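Local coordinates for beta-1,3-1,4-glucanase (Caldicellulosiruptor sp. F32, PDB 5H4R), which hydrolyses mixed-linkage beta-1,3-1,4-glucans such as lichenan, as a glycoside hydrolase of family 5, and holds cello-oligosaccharide in its cleft, at residues 53-56 with 57-60; 349-353 with 354-358; 150-153 with 154-157; 35-39 with 40-44; 330-333 with 334-337. The protein carries 1 engineered substitution. All coordinates share one frame; numbering follows the deposited sequence.

In the fold
From the N terminus, contact 4 (35-39 with 40-44) comes first and starts helix 39-47. Contact 1 (53-56 with 57-60) follows and turns the chain just after strand 50-53, beside bound sugar. Contact 3 (150-153 with 154-157) leads a long loop into helix 156-173. Contact 5 (330-333 with 334-337) leads into helix 336-352, and contact 2 (349-353 with 354-358) ends that same helix and enters strand 356-361. All five are local and in series, so none nests in or crosses another. Contacts 2 and 4 touch: Thr356 OG1 lies 2.7 Å from Val44 O, probably a hydrogen bond. They join the first helix to the last strand of the eight-stranded barrel.

Contact 1 (53-56 with 57-60); sequences LGNT and FDAA. With BGC (beta-D-glucopyranose), chain B.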
loop_
_atom_site.group_PDB
_atom_site.type_symbol
_atom_site.label_atom_id
_atom_site.label_comp_id
_atom_site.label_asym_id
_atom_site.label_seq_id
_atom_site.Cartn_x
_atom_site.Cartn_y
_atom_site.Cartn_z
ATOM N N LEU A 53 2.576 -8.086 -2.971
ATOM C CA LEU A 53 3.665 -8.663 -3.764
ATOM C C LEU A 53 4.877 -7.729 -3.644
ATOM O O LEU A 53 5.263 -7.006 -4.564
ATOM C CB LEU A 53 3.197 -8.836 -5.201
ATOM C CG LEU A 53 4.132 -9.634 -6.111
ATOM C CD1 LEU A 53 4.194 -11.085 -5.694
ATOM C CD2 LEU A 53 3.674 -9.484 -7.538
ATOM N N GLY A 54 5.452 -7.708 -2.442
ATOM C CA GLY A 54 6.486 -6.752 -2.140
ATOM C C GLY A 54 7.842 -7.121 -2.715
ATOM O O GLY A 54 8.174 -8.289 -2.940
ATOM N N ASN A 55 8.664 -6.093 -2.915
ATOM C CA ASN A 55 10.020 -6.254 -3.452
ATOM C C ASN A 55 10.027 -7.031 -4.770
ATOM O O ASN A 55 10.961 -7.785 -5.065
ATOM C CB ASN A 55 10.940 -6.913 -2.425
ATOM C CG ASN A 55 11.488 -5.903 -1.405
ATOM O OD1 ASN A 55 11.073 -4.748 -1.360
ATOM N ND2 ASN A 55 12.440 -6.345 -0.597
ATOM N N THR A 56 9.005 -6.791 -5.596
ATOM C CA THR A 56 8.824 -7.487 -6.857
ATOM C C THR A 56 8.887 -6.442 -7.956
ATOM O O THR A 56 9.982 -6.009 -8.320
ATOM C CB THR A 56 7.549 -8.328 -6.800
ATOM O OG1 THR A 56 7.617 -9.131 -5.601
ATOM C CG2 THR A 56 7.445 -9.235 -8.013
ATOM N N PHE A 57 7.753 -6.048 -8.565
ATOM C CA PHE A 57 7.790 -5.017 -9.610
ATOM C C PHE A 57 8.176 -3.641 -9.082
ATOM O O PHE A 57 8.449 -2.733 -9.884
ATOM C CB PHE A 57 6.435 -4.943 -10.298
ATOM C CG PHE A 57 6.092 -6.203 -11.033
ATOM C CD1 PHE A 57 6.722 -6.513 -12.225
ATOM C CD2 PHE A 57 5.188 -7.088 -10.519
ATOM C CE1 PHE A 57 6.400 -7.686 -12.927
ATOM C CE2 PHE A 57 4.889 -8.257 -11.175
ATOM C CZ PHE A 57 5.493 -8.559 -12.387
ATOM N N ASP A 58 8.231 -3.484 -7.765
ATOM C CA ASP A 58 8.674 -2.251 -7.122
ATOM C C ASP A 58 10.190 -2.124 -6.993
ATOM O O ASP A 58 10.684 -1.039 -6.670
ATOM C CB ASP A 58 8.046 -2.099 -5.725
ATOM C CG ASP A 58 8.044 -3.390 -4.895
ATOM O OD1 ASP A 58 7.624 -4.461 -5.400
ATOM O OD2 ASP A 58 8.464 -3.315 -3.715
ATOM N N ALA A 59 10.947 -3.186 -7.246
ATOM C CA ALA A 59 12.397 -3.096 -7.189
ATOM C C ALA A 59 12.883 -2.042 -8.181
ATOM O O ALA A 59 12.410 -1.951 -9.313
ATOM C CB ALA A 59 13.036 -4.456 -7.474
ATOM N N ALA A 60 13.803 -1.211 -7.729
ATOM C CA ALA A 60 14.244 -0.086 -8.539
ATOM C C ALA A 60 15.632 0.313 -8.079
ATOM O O ALA A 60 15.891 0.408 -6.875
ATOM C CB ALA A 60 13.280 1.087 -8.421
HETATM C C2 BGC B . 11.364 -3.427 1.787
HETATM C C3 BGC B . 12.883 -3.481 1.862
HETATM C C4 BGC B . 13.473 -2.675 0.707
HETATM C C5 BGC B . 12.890 -1.259 0.699
HETATM C C6 BGC B . 13.349 -0.449 -0.504
HETATM C C1 BGC B . 10.923 -1.973 1.792
HETATM O O2 BGC B . 10.816 -4.126 2.912
HETATM O O3 BGC B . 13.260 -4.863 1.773
HETATM O O4 BGC B . 14.882 -2.550 0.960
HETATM O O5 BGC B . 11.487 -1.324 0.651
HETATM O O6 BGC B . 12.971 0.934 -0.315
HETATM O O HOH W 1 5.081 -5.977 -7.174
HETATM O O HOH W 2 9.983 -2.096 -1.929
#
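The carboxylate of Asp58 meets two backbone N-H groups of 53-56. Asn55 N donates to Asp58 OD2 at 2.9 Å, on the syn lone pair. Thr56 N donates to Asp58 OD1 at 2.7 Å from above the carboxylate plane, 43° out of it. The Phe57 ring is approached obliquely by Leu53 CD2, 4.0 Å from Phe57 CE2, and by Thr56 CG2. The Asn55 amide reaches the sugar through ND2, which donates to O3 of the glucose at 2.9 Å with an N-H...O angle of 162°. A water lies within hydrogen-bonding distance of both Asn55 OD1 and Asp58 OD2, which makes Asp58 probably a second-shell partner of the sugar-binding amide. Asp58 CG sits between its backbone N and carbonyl carbon (chi1 43°), which brings the carboxylate back to the N-H groups of Asn55 and Thr56. Thr56 to Ala59 form a type I beta turn, closed by Ala59 N to Thr56 O at 3.2 Å. Asn55 belongs to the glycan pocket, where Trp360 and Glu370 also bond glucose. The turn follows barrel strand 50-53. Phe57 packs edge-to-face on Trp118 of helix 116-131, Thr56 touches helix 72-75, and Asp58 lies against Trp360 of strand 356-361.

Contact 2 (349-353 with 354-358); sequences AARAR and GITCC
Ala350 and Cys357 make the tight part of this contact. Ala350 CB lies 3.3 Å from Cys357 SG and 4.1 Å from Ile355 CB. Backbone bonds close the same turn. Ile355 N donates to Ala350 O at 2.9 Å, and Arg353 N reaches the same oxygen from the other face of its carbonyl plane. Gly354 N bonds Arg351 O at 3.0 Å.

The Arg351 side is joined by polar bonds with less packing, although it too is buried. Its CG stands opposite the backbone N (chi1 174°), and the chain then bends at chi2 and chi3. This brings the guanidinium back alongside Thr356. NH1 and NH2 both grip Thr356 OG1 end-on, NH2 at 2.9 Å, with the oxygen in the guanidinium plane. Ile355 O lies over one face of that group. Arg351 NE bonds Ala395 O, and Thr356 OG1 also pairs with Val44 O. A leucine in place of Arg351 would probably leave Thr356 OG1 without this pair of N-H groups and Ala395 O without this donor.

Arg353 leads away from the strand. Its NH1 donates back to Ala349 O, and its NE forms a salt bridge with Asp309. Gly354, with positive phi, is the C-prime residue of a Schellman motif. It ends helix 336-352 and turns the chain into strand 356-361, within the beta-alpha-beta unit 322-327, 336-352, 356-361 of the TIM barrel.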
loop_
_atom_site.group_PDB
_atom_site.type_symbol
_atom_site.label_atom_id
_atom_site.label_comp_id
_atom_site.label_asym_id
_atom_site.label_seq_id
_atom_site.Cartn_x
_atom_site.Cartn_y
_atom_site.Cartn_z
ATOM N N ALA A 349 -8.556 -4.384 15.218
ATOM C CA ALA A 349 -8.708 -2.956 15.469
ATOM C C ALA A 349 -9.162 -2.232 14.208
ATOM O O ALA A 349 -10.025 -1.349 14.253
ATOM C CB ALA A 349 -7.404 -2.365 15.987
ATOM N N ALA A 350 -8.570 -2.571 13.073
ATOM C CA ALA A 350 -8.961 -1.948 11.816
ATOM C C ALA A 350 -10.385 -2.334 11.429
ATOM O O ALA A 350 -11.212 -1.474 11.074
ATOM C CB ALA A 350 -7.972 -2.367 10.729
ATOM N N ARG A 351 -10.698 -3.621 11.489
ATOM C CA ARG A 351 -12.010 -4.068 11.042
ATOM C C ARG A 351 -13.106 -3.484 11.905
ATOM O O ARG A 351 -14.188 -3.160 11.410
ATOM C CB ARG A 351 -12.111 -5.600 11.050
ATOM C CG ARG A 351 -13.522 -6.138 10.734
ATOM C CD ARG A 351 -14.041 -5.698 9.338
ATOM N NE ARG A 351 -13.117 -6.210 8.342
ATOM C CZ ARG A 351 -12.597 -5.528 7.333
ATOM N NH1 ARG A 351 -12.963 -4.269 7.070
ATOM N NH2 ARG A 351 -11.724 -6.145 6.548
ATOM N N ALA A 352 -12.855 -3.357 13.209
ATOM C CA ALA A 352 -13.837 -2.758 14.103
ATOM C C ALA A 352 -14.149 -1.314 13.712
ATOM O O ALA A 352 -15.212 -0.797 14.063
ATOM C CB ALA A 352 -13.322 -2.791 15.547
ATOM N N ARG A 353 -13.229 -0.658 13.014
ATOM C CA ARG A 353 -13.383 0.712 12.555
ATOM C C ARG A 353 -13.657 0.791 11.058
ATOM O O ARG A 353 -13.584 1.874 10.480
ATOM C CB ARG A 353 -12.133 1.505 12.916
ATOM C CG ARG A 353 -11.992 1.699 14.433
ATOM C CD ARG A 353 -10.585 2.083 14.752
ATOM N NE ARG A 353 -10.322 2.347 16.170
ATOM C CZ ARG A 353 -9.957 1.425 17.059
ATOM N NH1 ARG A 353 -9.838 0.151 16.717
ATOM N NH2 ARG A 353 -9.713 1.771 18.313
ATOM N N GLY A 354 -13.965 -0.330 10.427
ATOM C CA GLY A 354 -14.376 -0.365 9.039
ATOM C C GLY A 354 -13.252 -0.351 8.040
ATOM O O GLY A 354 -13.505 -0.103 6.844
ATOM N N ILE A 355 -12.019 -0.607 8.480
ATOM C CA ILE A 355 -10.828 -0.459 7.647
ATOM C C ILE A 355 -10.257 -1.832 7.308
ATOM O O ILE A 355 -10.169 -2.718 8.174
ATOM C CB ILE A 355 -9.785 0.411 8.380
ATOM C CG1 ILE A 355 -10.348 1.803 8.659
ATOM C CG2 ILE A 355 -8.500 0.519 7.595
ATOM C CD1 ILE A 355 -9.513 2.640 9.643
ATOM N N THR A 356 -9.810 -1.987 6.061
ATOM C CA THR A 356 -9.125 -3.187 5.603
ATOM C C THR A 356 -7.630 -2.917 5.445
ATOM O O THR A 356 -7.221 -1.819 5.040
ATOM C CB THR A 356 -9.728 -3.661 4.275
ATOM O OG1 THR A 356 -11.041 -4.155 4.536
ATOM C CG2 THR A 356 -8.898 -4.770 3.615
ATOM N N CYS A 357 -6.823 -3.938 5.750
ATOM C CA CYS A 357 -5.369 -3.853 5.805
ATOM C C CYS A 357 -4.704 -4.808 4.814
ATOM O O CYS A 357 -5.226 -5.890 4.544
ATOM C CB CYS A 357 -4.869 -4.238 7.204
ATOM S SG CYS A 357 -5.680 -3.454 8.595
ATOM N N CYS A 358 -3.472 -4.470 4.394
ATOM C CA CYS A 358 -2.659 -5.327 3.529
ATOM C C CYS A 358 -1.258 -5.510 4.116
ATOM O O CYS A 358 -0.524 -4.530 4.287
ATOM C CB CYS A 358 -2.525 -4.746 2.123
ATOM S SG CYS A 358 -4.103 -4.262 1.350
#

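Contact 3 (150-153 with 154-157); sequences YPNS and QHLQ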
loop_
_atom_site.group_PDB
_atom_site.type_symbol
_atom_site.label_atom_id
_atom_site.label_comp_id
_atom_site.label_asym_id
_atom_site.label_seq_id
_atom_site.Cartn_x
_atom_site.Cartn_y
_atom_site.Cartn_z
ATOM N N TYR A 150 8.062 14.127 -8.007
ATOM C CA TYR A 150 8.671 14.823 -6.880
ATOM C C TYR A 150 7.775 15.976 -6.418
ATOM O O TYR A 150 7.480 16.892 -7.203
ATOM C CB TYR A 150 10.078 15.326 -7.226
ATOM C CG TYR A 150 10.952 15.433 -6.007
ATOM C CD1 TYR A 150 11.403 14.279 -5.347
ATOM C CD2 TYR A 150 11.277 16.672 -5.460
ATOM C CE1 TYR A 150 12.184 14.360 -4.215
ATOM C CE2 TYR A 150 12.047 16.766 -4.329
ATOM C CZ TYR A 150 12.509 15.609 -3.710
ATOM O OH TYR A 150 13.262 15.759 -2.573
ATOM N N PRO A 151 7.337 15.987 -5.142
ATOM C CA PRO A 151 6.285 16.941 -4.729
ATOM C C PRO A 151 6.801 18.266 -4.179
ATOM O O PRO A 151 6.703 18.560 -2.981
ATOM C CB PRO A 151 5.535 16.143 -3.664
ATOM C CG PRO A 151 6.640 15.360 -2.978
ATOM C CD PRO A 151 7.566 14.952 -4.105
ATOM N N ASN A 152 7.360 19.102 -5.051
ATOM C CA ASN A 152 7.605 20.482 -4.677
ATOM C C ASN A 152 7.437 21.368 -5.902
ATOM O O ASN A 152 7.284 20.888 -7.030
ATOM C CB ASN A 152 8.972 20.655 -3.981
ATOM C CG ASN A 152 10.173 20.401 -4.881
ATOM O OD1 ASN A 152 10.067 20.205 -6.098
ATOM N ND2 ASN A 152 11.358 20.423 -4.256
ATOM N N SER A 153 7.428 22.679 -5.658
ATOM C CA SER A 153 7.160 23.617 -6.747
ATOM C C SER A 153 8.248 23.548 -7.803
ATOM O O SER A 153 7.960 23.650 -9.002
ATOM C CB SER A 153 7.007 25.041 -6.201
ATOM O OG SER A 153 5.747 25.177 -5.555
ATOM N N GLN A 154 9.501 23.354 -7.381
ATOM C CA GLN A 154 10.618 23.322 -8.320
ATOM C C GLN A 154 10.437 22.243 -9.374
ATOM O O GLN A 154 10.813 22.437 -10.537
ATOM C CB GLN A 154 11.936 23.101 -7.574
ATOM C CG GLN A 154 13.143 22.955 -8.486
ATOM C CD GLN A 154 14.443 22.806 -7.716
ATOM O OE1 GLN A 154 14.442 22.642 -6.492
ATOM N NE2 GLN A 154 15.561 22.859 -8.434
ATOM N N HIS A 155 9.893 21.084 -8.989
ATOM C CA HIS A 155 9.780 19.953 -9.900
ATOM C C HIS A 155 8.333 19.635 -10.249
ATOM O O HIS A 155 8.060 18.576 -10.824
ATOM C CB HIS A 155 10.466 18.726 -9.294
ATOM C CG HIS A 155 11.934 18.919 -9.118
ATOM N ND1 HIS A 155 12.518 19.169 -7.892
ATOM C CD2 HIS A 155 12.935 18.962 -10.027
ATOM C CE1 HIS A 155 13.823 19.313 -8.050
ATOM N NE2 HIS A 155 14.102 19.198 -9.334
ATOM N N LEU A 156 7.399 20.534 -9.932
ATOM C CA LEU A 156 5.984 20.194 -10.067
ATOM C C LEU A 156 5.591 19.986 -11.531
ATOM O O LEU A 156 4.797 19.087 -11.832
ATOM C CB LEU A 156 5.112 21.272 -9.411
ATOM C CG LEU A 156 3.592 21.033 -9.437
ATOM C CD1 LEU A 156 3.207 19.763 -8.702
ATOM C CD2 LEU A 156 2.856 22.241 -8.846
ATOM N N GLN A 157 6.109 20.804 -12.452
ATOM C CA GLN A 157 5.699 20.670 -13.849
ATOM C C GLN A 157 6.085 19.297 -14.408
ATOM O O GLN A 157 5.279 18.633 -15.076
ATOM C CB GLN A 157 6.302 21.794 -14.691
ATOM C CG GLN A 157 6.029 21.638 -16.178
ATOM C CD GLN A 157 6.680 22.715 -17.019
ATOM O OE1 GLN A 157 6.856 23.851 -16.575
ATOM N NE2 GLN A 157 7.055 22.358 -18.242
HETATM O O HOH W 3 14.255 20.382 -4.987
HETATM O O HOH W 4 7.965 23.013 -11.931
#
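Gln154 touches Asn152 first. Its CB lies 3.7 Å from Asn152 OD1, and its chain is extended. At its end a water donates to Gln154 OE1 and accepts from Asn152 ND2. This water links the two amides across the turn. Gln154 CG also covers one face of the His155 ring, offset toward the rim.

His155 makes the main polar link. Asn152 OD1 accepts from both its backbone N and its ring. His155 N donates to Asn152 OD1 at 3.0 Å from a position tilted 26° off the carbonyl plane. His155 ND1 donates to Asn152 OD1 at 3.2 Å, lying in the carbonyl plane on a lone pair. The amide and the imidazole run side by side, nearly coplanar, with planes 12° apart. Asn152 CG is set between its own backbone N and carbonyl carbon (chi1 67°), and this turns OD1 toward His155 N and ND1. The ND1 bond probably fixes the rotation of the imidazole. His155 is the N-cap residue of helix 156-173, which follows barrel strand 135-139 through a long loop. Tyr150 reaches the same ring obliquely, Tyr150 CD2 to His155 ND1 at 3.7 Å, with the ring planes nearly perpendicular. The far end of Tyr150 bonds Thr192 N.

Leu156 enters the helix. Its N makes a weak bond to Ser153 O, and its CB rests 3.2 Å from Asn152 O. Its side chain also touches Leu217 of helix 205-226.

Gln157 joins through water: its N donates to a water that in turn donates to Ser153 O.

Contact 4 (35-39 with 40-44); sequences IPNNA and ALKFV
Leu41 meets Asn38, Pro36 and Ile35 along its length. CB lies 3.4 Å from Asn38 OD1 and also faces Pro36 O. CG stays beside the same Asn38 oxygen. CD1 is the branch that reaches farthest into 35-39. It rests 3.5 Å from Pro36 O, 3.7 Å from Pro36 CD and 3.9 Å from Ile35 CG2. The leucine CG lies opposite its carbonyl carbon (chi1 -70°), which directs CD1 back past the helix start to the Pro36 ring and Ile35. Val316 of helix 298-316 also touches Leu41.

Asn38 is the N-cap of helix 39-47. Its OD1 accepts from Leu41 N at 2.8 Å, with an N-H...O angle of 165°, and the donor lies nearly in line with the C=O bond. The first torsion of Asn38 (chi1 65°) places CG between N and the carbonyl carbon, bringing OD1 over the first turn. At the other end of the amide, ND2 bonds Gly319 O, so both ends are held. A valine in place of Asn38 would probably leave Leu41 N without its cap and Gly319 O without this donor.

The regular helix bonds begin at the same place. Lys42 N donates to Asn38 O at 3.1 Å, and Phe43 N to Ala39 O at 2.9 Å. Lys42 CG lies close to Asn38 O. The Phe43 ring leads away to stack on Tyr236 and meet Tyr135 edge-to-face.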
loop_
_atom_site.group_PDB
_atom_site.type_symbol
_atom_site.label_atom_id
_atom_site.label_comp_id
_atom_site.label_asym_id
_atom_site.label_seq_id
_atom_site.Cartn_x
_atom_site.Cartn_y
_atom_site.Cartn_z
ATOM N N ILE A 35 -20.458 1.683 11.430
ATOM C CA ILE A 35 -19.899 1.820 10.091
ATOM C C ILE A 35 -21.035 2.231 9.159
ATOM O O ILE A 35 -22.050 1.513 9.070
ATOM C CB ILE A 35 -19.237 0.521 9.598
ATOM C CG1 ILE A 35 -18.298 -0.091 10.664
ATOM C CG2 ILE A 35 -18.504 0.780 8.275
ATOM C CD1 ILE A 35 -17.275 0.851 11.195
ATOM N N PRO A 36 -20.964 3.391 8.510
ATOM C CA PRO A 36 -22.062 3.778 7.618
ATOM C C PRO A 36 -22.303 2.729 6.549
ATOM O O PRO A 36 -21.371 2.121 6.017
ATOM C CB PRO A 36 -21.588 5.106 7.026
ATOM C CG PRO A 36 -20.670 5.650 8.106
ATOM C CD PRO A 36 -19.971 4.474 8.675
ATOM N N ASN A 37 -23.580 2.513 6.238
ATOM C CA ASN A 37 -23.945 1.536 5.221
ATOM C C ASN A 37 -23.955 2.253 3.882
ATOM O O ASN A 37 -24.936 2.911 3.513
ATOM C CB ASN A 37 -25.295 0.904 5.519
ATOM C CG ASN A 37 -25.620 -0.224 4.560
ATOM O OD1 ASN A 37 -25.149 -1.347 4.731
ATOM N ND2 ASN A 37 -26.416 0.071 3.545
ATOM N N ASN A 38 -22.852 2.157 3.163
ATOM C CA ASN A 38 -22.810 2.655 1.802
ATOM C C ASN A 38 -21.951 1.723 0.961
ATOM O O ASN A 38 -21.315 0.794 1.463
ATOM C CB ASN A 38 -22.302 4.104 1.740
ATOM C CG ASN A 38 -20.860 4.264 2.187
ATOM O OD1 ASN A 38 -20.028 3.377 2.034
ATOM N ND2 ASN A 38 -20.564 5.424 2.742
ATOM N N ALA A 39 -21.978 1.957 -0.351
ATOM C CA ALA A 39 -21.308 1.048 -1.276
ATOM C C ALA A 39 -19.802 1.011 -1.039
ATOM O O ALA A 39 -19.179 -0.053 -1.109
ATOM C CB ALA A 39 -21.609 1.458 -2.720
ATOM N N ALA A 40 -19.205 2.163 -0.743
ATOM C CA ALA A 40 -17.759 2.236 -0.615
ATOM C C ALA A 40 -17.284 1.417 0.568
ATOM O O ALA A 40 -16.288 0.695 0.475
ATOM C CB ALA A 40 -17.327 3.693 -0.454
ATOM N N LEU A 41 -17.988 1.518 1.688
ATOM C CA LEU A 41 -17.526 0.792 2.858
ATOM C C LEU A 41 -17.835 -0.697 2.749
ATOM O O LEU A 41 -17.056 -1.511 3.274
ATOM C CB LEU A 41 -18.103 1.423 4.124
ATOM C CG LEU A 41 -17.480 2.794 4.417
ATOM C CD1 LEU A 41 -18.236 3.503 5.553
ATOM C CD2 LEU A 41 -16.019 2.698 4.757
ATOM N N LYS A 42 -18.905 -1.075 2.011
ATOM C CA LYS A 42 -19.141 -2.492 1.721
ATOM C C LYS A 42 -18.040 -3.052 0.820
ATOM O O LYS A 42 -17.605 -4.199 1.000
ATOM C CB LYS A 42 -20.505 -2.681 1.087
ATOM C CG LYS A 42 -21.645 -2.383 2.016
ATOM C CD LYS A 42 -22.963 -2.540 1.282
ATOM C CE LYS A 42 -24.135 -2.179 2.149
ATOM N NZ LYS A 42 -25.383 -2.192 1.344
ATOM N N PHE A 43 -17.597 -2.248 -0.155
ATOM C CA PHE A 43 -16.470 -2.592 -1.022
ATOM C C PHE A 43 -15.210 -2.860 -0.208
ATOM O O PHE A 43 -14.572 -3.916 -0.348
ATOM C CB PHE A 43 -16.262 -1.433 -2.013
ATOM C CG PHE A 43 -15.172 -1.647 -3.068
ATOM C CD1 PHE A 43 -15.465 -2.218 -4.309
ATOM C CD2 PHE A 43 -13.879 -1.216 -2.831
ATOM C CE1 PHE A 43 -14.471 -2.365 -5.273
ATOM C CE2 PHE A 43 -12.885 -1.377 -3.788
ATOM C CZ PHE A 43 -13.188 -1.945 -5.007
ATOM N N VAL A 44 -14.843 -1.922 0.674
ATOM C CA VAL A 44 -13.656 -2.101 1.506
ATOM C C VAL A 44 -13.789 -3.337 2.386
ATOM O O VAL A 44 -12.823 -4.082 2.575
ATOM C CB VAL A 44 -13.398 -0.843 2.349
ATOM C CG1 VAL A 44 -12.274 -1.113 3.357
ATOM C CG2 VAL A 44 -13.010 0.302 1.417
#

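Contact 5 (330-333 with 334-337); sequences RDKN and GNLQ
Asn335 and Lys332 face each other across a tight turn. Asn335 CG takes the position between backbone N and carbonyl carbon (chi1 63°), which folds its amide back over the 330-333 segment. Asn335 OD1 then accepts from Lys332 N at 2.9 Å, with an N-H...O angle of 167°. The donor comes from above the carbonyl plane. Asn335 ND2 donates to Ser291 O and to a water at 3.0 Å, and that water donates to Arg330 O.

Asp331 works from the opposite direction along the chain. Its CG points away from its own N (chi1 175°), and Asp331 OD1 accepts from Gly334 N at 3.0 Å. That bond meets the syn side of the carboxylate, somewhat out of its plane. A side chain at Gly334 would crowd Asn333 O at these backbone angles.

Lys332 is extended beyond CG and leaves the turn. Its NZ bonds backbone oxygens that include Gln282 O, and also Ser289 OG. Arg330 likewise turns away, to Leu281 O.

Asn335 is the N-cap of helix 336-352 and the centre of an inverse gamma turn. Its side chain makes no capping bond. The amide instead binds the loop before the helix through OD1 and Ser291 O through ND2. Two side-chain oxygens, from an acid and an amide, thus accept from the backbone N-H groups of Gly334 and Lys332 within an irregular loop.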
loop_
_atom_site.group_PDB
_atom_site.type_symbol
_atom_site.label_atom_id
_atom_site.label_comp_id
_atom_site.label_asym_id
_atom_site.label_seq_id
_atom_site.Cartn_x
_atom_site.Cartn_y
_atom_site.Cartn_z
ATOM N N ARG A 330 8.322 -6.920 11.236
ATOM C CA ARG A 330 9.480 -7.664 10.772
ATOM C C ARG A 330 9.937 -8.639 11.846
ATOM O O ARG A 330 9.812 -8.381 13.041
ATOM C CB ARG A 330 10.610 -6.707 10.399
ATOM C CG ARG A 330 11.176 -5.927 11.565
ATOM C CD ARG A 330 12.054 -4.749 11.108
ATOM N NE ARG A 330 13.321 -5.190 10.516
ATOM C CZ ARG A 330 14.207 -4.361 9.965
ATOM N NH1 ARG A 330 13.946 -3.054 9.899
ATOM N NH2 ARG A 330 15.356 -4.819 9.474
ATOM N N ASP A 331 10.472 -9.772 11.407
ATOM C CA ASP A 331 11.006 -10.726 12.360
ATOM C C ASP A 331 12.184 -10.121 13.112
ATOM O O ASP A 331 13.069 -9.503 12.523
ATOM C CB ASP A 331 11.429 -12.007 11.653
ATOM C CG ASP A 331 12.104 -12.991 12.585
ATOM O OD1 ASP A 331 11.535 -13.334 13.636
ATOM O OD2 ASP A 331 13.230 -13.393 12.269
ATOM N N LYS A 332 12.192 -10.315 14.432
ATOM C CA LYS A 332 13.296 -9.882 15.296
ATOM C C LYS A 332 13.712 -11.083 16.115
ATOM O O LYS A 332 13.197 -11.328 17.204
ATOM C CB LYS A 332 12.917 -8.709 16.181
ATOM C CG LYS A 332 12.566 -7.516 15.326
ATOM C CD LYS A 332 12.222 -6.265 16.144
ATOM C CE LYS A 332 12.143 -5.071 15.251
ATOM N NZ LYS A 332 11.882 -3.822 16.008
ATOM N N ASN A 333 14.644 -11.838 15.569
ATOM C CA ASN A 333 15.240 -12.959 16.285
ATOM C C ASN A 333 14.184 -13.931 16.796
ATOM O O ASN A 333 14.278 -14.444 17.913
ATOM C CB ASN A 333 16.093 -12.460 17.428
ATOM C CG ASN A 333 17.142 -11.456 16.967
ATOM O OD1 ASN A 333 17.092 -10.290 17.348
ATOM N ND2 ASN A 333 18.087 -11.904 16.151
ATOM N N GLY A 334 13.176 -14.201 15.979
ATOM C CA GLY A 334 12.245 -15.271 16.299
ATOM C C GLY A 334 11.091 -14.915 17.206
ATOM O O GLY A 334 10.594 -15.787 17.944
ATOM N N ASN A 335 10.608 -13.677 17.135
ATOM C CA ASN A 335 9.593 -13.156 18.049
ATOM C C ASN A 335 8.183 -13.460 17.544
ATOM O O ASN A 335 7.335 -12.583 17.400
ATOM C CB ASN A 335 9.806 -11.649 18.259
ATOM C CG ASN A 335 9.646 -10.829 16.999
ATOM O OD1 ASN A 335 9.824 -11.306 15.877
ATOM N ND2 ASN A 335 9.331 -9.542 17.192
ATOM N N LEU A 336 7.925 -14.757 17.337
ATOM C CA LEU A 336 6.708 -15.166 16.650
ATOM C C LEU A 336 5.470 -14.839 17.474
ATOM O O LEU A 336 4.499 -14.293 16.950
ATOM C CB LEU A 336 6.754 -16.657 16.341
ATOM C CG LEU A 336 5.522 -17.223 15.643
ATOM C CD1 LEU A 336 5.292 -16.528 14.298
ATOM C CD2 LEU A 336 5.681 -18.738 15.458
ATOM N N GLN A 337 5.469 -15.208 18.757
ATOM C CA GLN A 337 4.275 -14.985 19.567
ATOM C C GLN A 337 3.888 -13.511 19.567
ATOM O O GLN A 337 2.699 -13.167 19.454
ATOM C CB GLN A 337 4.508 -15.482 20.993
ATOM C CG GLN A 337 3.315 -15.264 21.885
ATOM C CD GLN A 337 2.109 -16.080 21.445
ATOM O OE1 GLN A 337 2.229 -17.271 21.088
ATOM N NE2 GLN A 337 0.930 -15.461 21.499
HETATM O O HOH W 5 8.763 -7.370 15.226
#